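Local atomic coordinates of SusD homolog (Bacteroides thetaiotaomicron VPI-5482, PDB entry 3IV0), a protein that probably binds glycans at the bacterial outer membrane in the manner of SusD, though its own ligand is unknown. Residues His211-Leu216 with Tyr228-Ser233. Numbering follows the deposited sequence.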
loop_
_atom_site.group_PDB
_atom_site.type_symbol
_atom_site.label_atom_id
_atom_site.label_comp_id
_atom_site.label_asym_id
_atom_site.label_seq_id
_atom_site.Cartn_x
_atom_site.Cartn_y
_atom_site.Cartn_z
ATOM N N HIS A 211 -6.262 -8.263 0.726
ATOM C CA HIS A 211 -5.658 -7.576 1.853
ATOM C C HIS A 211 -6.614 -7.476 3.032
ATOM O O HIS A 211 -6.228 -7.713 4.174
ATOM C CB HIS A 211 -5.235 -6.183 1.421
ATOM C CG HIS A 211 -3.846 -6.123 0.946
ATOM N ND1 HIS A 211 -3.448 -6.429 -0.344
ATOM C CD2 HIS A 211 -2.736 -5.792 1.631
ATOM C CE1 HIS A 211 -2.129 -6.287 -0.418
ATOM N NE2 HIS A 211 -1.685 -5.899 0.763
ATOM N N ILE A 212 -7.874 -7.166 2.778
ATOM C CA ILE A 212 -8.838 -7.011 3.867
ATOM C C ILE A 212 -9.029 -8.349 4.577
ATOM O O ILE A 212 -8.987 -8.416 5.821
ATOM C CB ILE A 212 -10.170 -6.440 3.358
ATOM C CG1 ILE A 212 -10.036 -4.994 2.920
ATOM C CG2 ILE A 212 -11.255 -6.550 4.453
ATOM C CD1 ILE A 212 -11.250 -4.484 2.149
ATOM N N ASN A 213 -9.199 -9.427 3.823
ATOM C CA ASN A 213 -9.297 -10.760 4.430
ATOM C C ASN A 213 -8.081 -11.072 5.295
ATOM O O ASN A 213 -8.210 -11.637 6.375
ATOM C CB ASN A 213 -9.441 -11.810 3.352
ATOM C CG ASN A 213 -10.886 -12.026 2.946
ATOM O OD1 ASN A 213 -11.690 -12.565 3.720
ATOM N ND2 ASN A 213 -11.236 -11.595 1.738
ATOM N N LEU A 214 -6.882 -10.742 4.833
ATOM C CA LEU A 214 -5.671 -11.081 5.578
ATOM C C LEU A 214 -5.509 -10.241 6.841
ATOM O O LEU A 214 -4.946 -10.712 7.843
ATOM C CB LEU A 214 -4.449 -11.020 4.667
ATOM C CG LEU A 214 -4.468 -12.132 3.593
ATOM C CD1 LEU A 214 -3.430 -11.835 2.529
ATOM C CD2 LEU A 214 -4.184 -13.499 4.235
ATOM N N TRP A 215 -6.068 -9.038 6.872
ATOM C CA TRP A 215 -6.125 -8.251 8.090
ATOM C C TRP A 215 -7.139 -8.883 9.041
ATOM O O TRP A 215 -6.913 -8.933 10.256
ATOM C CB TRP A 215 -6.403 -6.740 7.829
ATOM C CG TRP A 215 -5.161 -6.042 7.544
ATOM C CD1 TRP A 215 -4.405 -6.145 6.420
ATOM C CD2 TRP A 215 -4.467 -5.155 8.421
ATOM N NE1 TRP A 215 -3.256 -5.400 6.552
ATOM C CE2 TRP A 215 -3.283 -4.763 7.772
ATOM C CE3 TRP A 215 -4.737 -4.640 9.691
ATOM C CZ2 TRP A 215 -2.357 -3.904 8.380
ATOM C CZ3 TRP A 215 -3.838 -3.783 10.278
ATOM C CH2 TRP A 215 -2.668 -3.427 9.632
ATOM N N LEU A 216 -8.242 -9.382 8.520
ATOM C CA LEU A 216 -9.250 -10.078 9.362
ATOM C C LEU A 216 -8.685 -11.373 9.954
ATOM O O LEU A 216 -9.052 -11.768 11.062
ATOM C CB LEU A 216 -10.532 -10.337 8.556
ATOM C CG LEU A 216 -11.382 -9.062 8.399
ATOM C CD1 LEU A 216 -12.405 -9.208 7.282
ATOM C CD2 LEU A 216 -12.114 -8.729 9.693
ATOM N N TYR A 228 -8.902 -17.037 5.014
ATOM C CA TYR A 228 -7.920 -17.621 4.126
ATOM C C TYR A 228 -8.586 -18.288 2.926
ATOM O O TYR A 228 -8.132 -18.135 1.801
ATOM C CB TYR A 228 -7.033 -18.629 4.872
ATOM C CG TYR A 228 -5.924 -18.039 5.723
ATOM C CD1 TYR A 228 -5.017 -17.117 5.218
ATOM C CD2 TYR A 228 -5.711 -18.495 7.021
ATOM C CE1 TYR A 228 -3.959 -16.663 5.981
ATOM C CE2 TYR A 228 -4.666 -18.036 7.781
ATOM C CZ TYR A 228 -3.775 -17.124 7.263
ATOM O OH TYR A 228 -2.709 -16.681 8.028
ATOM N N ARG A 229 -9.693 -18.985 3.134
ATOM C CA ARG A 229 -10.420 -19.553 2.017
ATOM C C ARG A 229 -10.904 -18.493 1.049
ATOM O O ARG A 229 -10.956 -18.685 -0.180
ATOM C CB ARG A 229 -11.585 -20.433 2.524
ATOM C CG ARG A 229 -11.150 -21.757 3.075
ATOM C CD ARG A 229 -12.371 -22.559 3.537
ATOM N NE ARG A 229 -11.953 -23.861 4.031
ATOM C CZ ARG A 229 -12.744 -24.684 4.704
ATOM N NH1 ARG A 229 -14.004 -24.347 4.955
ATOM N NH2 ARG A 229 -12.273 -25.846 5.121
ATOM N N ASN A 230 -11.327 -17.352 1.594
ATOM C CA ASN A 230 -11.732 -16.240 0.758
ATOM C C ASN A 230 -10.569 -15.785 -0.116
ATOM O O ASN A 230 -10.736 -15.473 -1.271
ATOM C CB ASN A 230 -12.185 -15.050 1.608
ATOM C CG ASN A 230 -13.523 -15.269 2.312
ATOM O OD1 ASN A 230 -14.277 -16.213 2.003
ATOM N ND2 ASN A 230 -13.806 -14.400 3.278
ATOM N N VAL A 231 -9.377 -15.711 0.454
ATOM C CA VAL A 231 -8.211 -15.271 -0.322
ATOM C C VAL A 231 -7.918 -16.267 -1.424
ATOM O O VAL A 231 -7.597 -15.884 -2.554
ATOM C CB VAL A 231 -6.974 -15.079 0.537
ATOM C CG1 VAL A 231 -5.752 -14.774 -0.312
ATOM C CG2 VAL A 231 -7.191 -13.972 1.567
ATOM N N VAL A 232 -8.027 -17.566 -1.128
ATOM C CA VAL A 232 -7.843 -18.585 -2.179
ATOM C C VAL A 232 -8.867 -18.435 -3.302
ATOM O O VAL A 232 -8.532 -18.500 -4.497
ATOM C CB VAL A 232 -7.879 -19.990 -1.572
ATOM C CG1 VAL A 232 -7.915 -21.057 -2.658
ATOM C CG2 VAL A 232 -6.682 -20.188 -0.630
ATOM N N SER A 233 -10.121 -18.211 -2.920
ATOM C CA SER A 233 -11.173 -17.953 -3.896
ATOM C C SER A 233 -10.821 -16.762 -4.790
ATOM O O SER A 233 -10.958 -16.809 -6.005
ATOM C CB SER A 233 -12.508 -17.676 -3.191
ATOM O OG SER A 233 -13.556 -17.447 -4.117
#
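Asn213 and Asn230 both set CG beside their backbone N and anti to the carbonyl carbon (chi1 -87° and -71°), which brings two carboxamides together across the interface of the two helices. The two side chains cross at about a right angle, with their amide planes steeply inclined to each other, and Asn230 ND2 donates to Asn213 OD1 at 2.8 Å in a nearly straight bond. The acceptor lies in the amide plane of Asn230, whereas the donor sits above the carbonyl plane of Asn213. Each amide is also tied to its own helix, Asn213 ND2 to Met209 O and Asn230 OD1 to Gln226 NE2, which fixes its flip. Alongside this polar bridge, Val231 turns CG2 anti to its carbonyl carbon and pushes it between Asn213 CB, at 3.6 Å, and Leu214 CG, at 3.9 Å. Leu214 CD2 reaches the Tyr228 ring obliquely, 3.6 Å from CE1. An alanine in place of Asn213 would probably cost the interhelical hydrogen bond and the tie to Met209 O, and leave the Asn230 amide less firmly oriented. Helix 367-381 closes the apolar side, with Leu373 against Leu214 and Ala377 against Val231. The axes of 211-216 and 228-233 approach to 8.8 Å and run nearly antiparallel, at 163°, joined by a short connection: a helical hairpin, consistent with the TPR-like helix pairs that build the scaffold of SusD-family proteins.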